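Local coordinates for transglutaminase-like enzymes, putative cysteine protease (Cytophaga hutchinsonii, PDB 3ISR), which probably acts as a cysteine-dependent hydrolase of the transglutaminase-like superfamily, perhaps a protease, at residues 112-115 and 116-120; 141-144 and 145-149; 162-165 and 166-170. All coordinates share one frame; numbering follows the deposited sequence.

How the interactions relate
From the N terminus, interaction 1 comes first: a 3-10 turn in the connection between strand 78-96 and helix 129-136, which also faces the second subunit. Interaction 2 follows at the start of helix 142-156, where the first helical turn sets in. Interaction 3 then closes a tight turn between strand 158-159 and helix 170-176. The three are strictly in series, so none nests in or crosses another, and each closes its turn within a few residues. Their centres lie about 18 to 25 Å apart, with no touch between them. Helix 181-194 meets all three: its Arg-193 bonds to Ser-120 of interaction 1, Val-146 and Ile-149 of interaction 2 pack on it, as does Thr-168 of interaction 3.

Interaction 1 (112-115 and 116-120); sequences DIIP and FLFPS
A single 3-10 turn, residues 114-117, organises this contact, in which the N-H groups of Phe-116, Leu-117 and Phe-118 each bond to the carbonyl three residues earlier. The evidence is in the backbone: Phe-116 N donates to Ile-113 O at 3.0 Å, and Leu-117 N to Ile-114 O at 3.0 Å with an N-H...O angle of 164°. Phe-118 N continues the pattern to Pro-115 O at 3.2 Å, its donor standing 53° out of the carbonyl plane. One water donates to Pro-115 O and to Phe-118 O, 2.7 Å from each, so Pro-115 O is gripped by two bonds where the turn ends. Among the side chains, Ile-114 CG2, carried anti to the backbone N, meets the Phe-118 ring at its edge and in its plane, 3.6 Å from CE2. The two side chains run alongside and point the same way. Ile-114 CD1 reaches Leu-117 CD1 more distantly, at 4.1 Å. The Phe-116 ring turns an edge to Asp-112 O, 3.5 Å from CE2. Tyr-62 of the second subunit packs on Ile-114 and Pro-115. Successive bonds from residue i+3 to residue i are the signature of a 3-10 helical turn.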
# COMPACT_ATOMS: atom_id res chain seq x y z
N ASP B 112 -8.72 7.90 30.09
CA ASP B 112 -9.58 7.24 29.10
C ASP B 112 -9.74 7.95 27.75
O ASP B 112 -10.29 7.37 26.79
CB ASP B 112 -10.93 6.78 29.71
CG ASP B 112 -11.90 7.92 30.02
OD1 ASP B 112 -11.54 9.12 29.98
OD2 ASP B 112 -13.07 7.59 30.32
N ILE B 113 -9.25 9.18 27.65
CA ILE B 113 -9.24 9.92 26.37
C ILE B 113 -7.98 9.63 25.56
O ILE B 113 -8.01 9.58 24.34
CB ILE B 113 -9.35 11.44 26.60
CG1 ILE B 113 -10.53 11.76 27.53
CG2 ILE B 113 -9.48 12.23 25.29
CD1 ILE B 113 -11.85 11.24 27.06
N ILE B 114 -6.88 9.40 26.26
CA ILE B 114 -5.56 9.25 25.63
C ILE B 114 -5.52 8.26 24.46
O ILE B 114 -4.92 8.56 23.44
CB ILE B 114 -4.48 8.92 26.68
CG1 ILE B 114 -4.36 10.07 27.69
CG2 ILE B 114 -3.13 8.59 26.00
CD1 ILE B 114 -3.83 11.36 27.11
N PRO B 115 -6.16 7.07 24.60
CA PRO B 115 -6.08 6.09 23.50
C PRO B 115 -6.55 6.64 22.15
O PRO B 115 -6.09 6.18 21.11
CB PRO B 115 -7.01 4.96 23.98
CG PRO B 115 -6.95 5.05 25.46
CD PRO B 115 -6.87 6.51 25.77
N PHE B 116 -7.42 7.65 22.17
CA PHE B 116 -8.00 8.17 20.94
C PHE B 116 -7.10 9.18 20.24
O PHE B 116 -7.48 9.78 19.24
CB PHE B 116 -9.41 8.71 21.22
CG PHE B 116 -10.33 7.64 21.74
CD1 PHE B 116 -10.85 6.68 20.88
CD2 PHE B 116 -10.61 7.54 23.12
CE1 PHE B 116 -11.69 5.65 21.35
CE2 PHE B 116 -11.45 6.51 23.61
CZ PHE B 116 -11.99 5.56 22.71
N LEU B 117 -5.88 9.34 20.75
CA LEU B 117 -4.84 10.08 20.05
C LEU B 117 -4.01 9.18 19.12
O LEU B 117 -3.22 9.66 18.31
CB LEU B 117 -3.90 10.74 21.08
CG LEU B 117 -4.45 11.95 21.86
CD1 LEU B 117 -3.63 12.22 23.13
CD2 LEU B 117 -4.50 13.19 20.96
N PHE B 118 -4.15 7.86 19.27
CA PHE B 118 -3.24 6.91 18.62
C PHE B 118 -3.81 6.30 17.35
O PHE B 118 -5.03 6.22 17.19
CB PHE B 118 -2.78 5.84 19.61
CG PHE B 118 -1.92 6.43 20.69
CD1 PHE B 118 -0.59 6.74 20.44
CD2 PHE B 118 -2.47 6.76 21.92
CE1 PHE B 118 0.22 7.33 21.45
CE2 PHE B 118 -1.70 7.34 22.92
CZ PHE B 118 -0.36 7.63 22.70
N PRO B 119 -2.92 5.91 16.42
CA PRO B 119 -3.40 5.29 15.17
C PRO B 119 -4.13 3.99 15.48
O PRO B 119 -3.82 3.32 16.49
CB PRO B 119 -2.12 4.98 14.39
CG PRO B 119 -0.98 5.66 15.13
CD PRO B 119 -1.44 6.00 16.50
N SER B 120 -5.08 3.62 14.62
CA SER B 120 -5.78 2.36 14.74
C SER B 120 -5.82 1.67 13.37
O SER B 120 -5.28 2.21 12.41
CB SER B 120 -7.20 2.63 15.26
OG SER B 120 -7.88 3.50 14.40
O HOH W 1 -6.86 5.05 18.75

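Interaction 2 (141-144 and 145-149); sequences NVYS and KVLAI
Leu-147 reaches back to Tyr-143, one helical turn earlier, at the start of helix 142-156. Its CB points toward the preceding segment and sits 3.5 Å from Tyr-143 O, with Ser-144 O a little further off. The chain then leaves anti to the backbone N (chi1 -173°), and the second torsion, 64° for CD1, leaves CD2 nearly anti to CA, so that this branch carries on from the chain and reaches the tyrosine. At the tip, CD2 of Leu-147 lies 4.0 Å from Tyr-143 CE2 and 4.2 Å from Tyr-143 OH, approaching the ring obliquely. Tyr-143 likewise carries its ring anti to the backbone N, which brings its far end round to this methyl.

The backbone fixes the spacing of these side chains. Lys-145 N donates to Asn-141 O at 2.8 Å, Val-146 N to Val-142 O at 3.0 Å and Leu-147 N to Tyr-143 O at 2.9 Å, each nearly along the C=O axis; Ala-148 N completes the series with Ser-144 O. Asn-141 holds the N-cap position. The Lys-145 chain bends at its second and third torsions, and its NZ is hydrogen-bonded to Ile-139 O, while Val-146 packs on strand 215-222 and helix 181-194. The chemistry therefore divides: regular backbone hydrogen bonds from residue i+4 to residue i supply the directional hold, whereas Leu-147 and Tyr-143 add a non-directional apolar contact, which places the two side chains without fixing a particular angle between them.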
# COMPACT_ATOMS: atom_id res chain seq x y z
N ASN B 141 -7.79 27.65 15.99
CA ASN B 141 -8.52 27.02 17.10
C ASN B 141 -9.02 25.62 16.77
O ASN B 141 -9.44 25.35 15.64
CB ASN B 141 -9.63 27.93 17.67
CG ASN B 141 -10.94 27.85 16.89
OD1 ASN B 141 -11.24 28.72 16.09
ND2 ASN B 141 -11.74 26.82 17.15
N VAL B 142 -8.96 24.75 17.77
CA VAL B 142 -9.24 23.33 17.62
C VAL B 142 -10.57 23.04 16.94
O VAL B 142 -10.63 22.24 16.01
CB VAL B 142 -9.13 22.58 18.97
CG1 VAL B 142 -9.41 21.11 18.79
CG2 VAL B 142 -7.73 22.79 19.59
N TYR B 143 -11.65 23.69 17.38
CA TYR B 143 -12.95 23.43 16.78
C TYR B 143 -12.91 23.77 15.30
O TYR B 143 -13.33 22.96 14.46
CB TYR B 143 -14.07 24.22 17.46
CG TYR B 143 -15.39 24.03 16.73
CD1 TYR B 143 -16.17 22.89 16.94
CD2 TYR B 143 -15.83 24.97 15.79
CE1 TYR B 143 -17.36 22.70 16.25
CE2 TYR B 143 -17.01 24.78 15.10
CZ TYR B 143 -17.77 23.65 15.33
OH TYR B 143 -18.95 23.49 14.64
N SER B 144 -12.39 24.95 14.98
CA SER B 144 -12.30 25.36 13.57
C SER B 144 -11.42 24.41 12.76
O SER B 144 -11.70 24.13 11.58
CB SER B 144 -11.80 26.79 13.46
OG SER B 144 -12.79 27.67 13.96
N LYS B 145 -10.38 23.88 13.39
CA LYS B 145 -9.56 22.91 12.72
C LYS B 145 -10.35 21.64 12.35
O LYS B 145 -10.26 21.17 11.22
CB LYS B 145 -8.38 22.55 13.60
CG LYS B 145 -7.24 21.98 12.83
CD LYS B 145 -6.00 22.79 13.08
CE LYS B 145 -5.32 22.37 14.33
NZ LYS B 145 -4.31 23.40 14.66
N VAL B 146 -11.13 21.10 13.28
CA VAL B 146 -11.91 19.88 12.99
C VAL B 146 -13.01 20.15 11.97
O VAL B 146 -13.30 19.33 11.10
CB VAL B 146 -12.50 19.23 14.26
CG1 VAL B 146 -13.21 17.90 13.92
CG2 VAL B 146 -11.39 18.95 15.28
N LEU B 147 -13.61 21.33 12.07
CA LEU B 147 -14.63 21.68 11.12
C LEU B 147 -14.04 21.82 9.72
O LEU B 147 -14.66 21.37 8.74
CB LEU B 147 -15.34 22.97 11.55
CG LEU B 147 -16.55 23.34 10.70
CD1 LEU B 147 -17.64 22.27 10.83
CD2 LEU B 147 -17.07 24.74 11.10
N ALA B 148 -12.83 22.38 9.62
CA ALA B 148 -12.16 22.49 8.32
C ALA B 148 -11.82 21.11 7.74
O ALA B 148 -11.86 20.91 6.51
CB ALA B 148 -10.90 23.32 8.42
N ILE B 149 -11.46 20.18 8.63
CA ILE B 149 -11.19 18.80 8.22
C ILE B 149 -12.47 18.22 7.61
O ILE B 149 -12.44 17.64 6.51
CB ILE B 149 -10.70 17.93 9.41
CG1 ILE B 149 -9.24 18.29 9.72
CG2 ILE B 149 -10.83 16.40 9.09
CD1 ILE B 149 -8.74 17.71 11.04

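Interaction 3 (162-165 and 166-170); sequences GSTN and SQTSA
Thr-168 and Asn-165 grip each other across a type I beta turn that runs from one to the other. The tight part is polar, and one bond in it is almost perfectly straight: Asn-165 N donates to Thr-168 OG1 at 3.0 Å with an N-H...O angle of 179°, while Thr-168 N returns a bond to Asn-165 O at 3.2 Å. Asn-165 OD1 takes the N-H of Gln-167 at 2.9 Å, the bond that defines an Asx turn, and a weak one from Thr-168 N at 3.3 Å, both more bent. It can do so because chi1, 58°, sets CG between the backbone N and the carbonyl carbon, which brings OD1 to these N-H groups. Alongside these bonds, Thr-164 CG2 meets Thr-168 CG2 at 3.8 Å, the two side chains crossing at about a right angle.

The loose, solvent side is at exposed Ser-166, which brings only its CB near Asn-165. Gln-167, extended beyond CG, packs on Asp-126 of the second subunit. Putting a valine at Thr-168 would probably leave Asn-165 N without its acceptor and the Asn-165 end of the turn less firmly held.

Thr-164 OG1 is hydrogen-bonded to Asp-183 of helix 181-194, and Thr-168 packs on that same residue and on Thr-173 and Glu-176 of helix 170-176. The turn thus rests against both helices, with Ser-169 as N-cap of helix 170-176.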
# COMPACT_ATOMS: atom_id res chain seq x y z
N GLY B 162 -20.68 1.32 -2.86
CA GLY B 162 -19.97 0.18 -3.45
C GLY B 162 -18.55 0.43 -3.92
O GLY B 162 -17.95 -0.44 -4.55
N SER B 163 -18.00 1.61 -3.63
CA SER B 163 -16.66 1.95 -4.08
C SER B 163 -15.56 1.42 -3.14
O SER B 163 -14.38 1.43 -3.50
CB SER B 163 -16.52 3.48 -4.20
OG SER B 163 -16.80 4.11 -2.96
N THR B 164 -15.95 0.99 -1.94
CA THR B 164 -14.99 0.51 -0.92
C THR B 164 -15.44 -0.82 -0.31
O THR B 164 -16.50 -1.33 -0.66
CB THR B 164 -14.82 1.56 0.21
OG1 THR B 164 -16.09 1.82 0.81
CG2 THR B 164 -14.26 2.87 -0.34
N ASN B 165 -14.64 -1.37 0.61
CA ASN B 165 -14.97 -2.60 1.31
C ASN B 165 -14.47 -2.53 2.75
O ASN B 165 -14.00 -1.47 3.19
CB ASN B 165 -14.40 -3.83 0.57
CG ASN B 165 -12.88 -3.77 0.38
OD1 ASN B 165 -12.14 -3.28 1.24
ND2 ASN B 165 -12.43 -4.29 -0.75
N SER B 166 -14.57 -3.63 3.49
CA SER B 166 -14.24 -3.58 4.91
C SER B 166 -12.73 -3.38 5.15
O SER B 166 -12.32 -2.98 6.24
CB SER B 166 -14.75 -4.82 5.63
OG SER B 166 -14.01 -5.96 5.23
N GLN B 167 -11.91 -3.65 4.14
CA GLN B 167 -10.46 -3.47 4.27
C GLN B 167 -9.99 -2.03 4.09
O GLN B 167 -8.89 -1.68 4.51
CB GLN B 167 -9.70 -4.40 3.29
CG GLN B 167 -9.88 -5.89 3.60
CD GLN B 167 -9.00 -6.78 2.72
OE1 GLN B 167 -8.23 -6.30 1.89
NE2 GLN B 167 -9.10 -8.09 2.93
N THR B 168 -10.84 -1.21 3.46
CA THR B 168 -10.51 0.18 3.16
C THR B 168 -10.27 1.01 4.42
O THR B 168 -11.03 0.91 5.40
CB THR B 168 -11.65 0.84 2.34
OG1 THR B 168 -12.00 -0.01 1.23
CG2 THR B 168 -11.26 2.20 1.82
N SER B 169 -9.24 1.86 4.38
CA SER B 169 -8.85 2.66 5.53
C SER B 169 -8.72 4.12 5.14
O SER B 169 -8.75 4.46 3.95
CB SER B 169 -7.48 2.17 6.04
OG SER B 169 -6.46 2.39 5.06
N ALA B 170 -8.51 4.98 6.13
CA ALA B 170 -8.25 6.38 5.89
C ALA B 170 -7.10 6.58 4.90
O ALA B 170 -7.16 7.48 4.06
CB ALA B 170 -7.94 7.11 7.18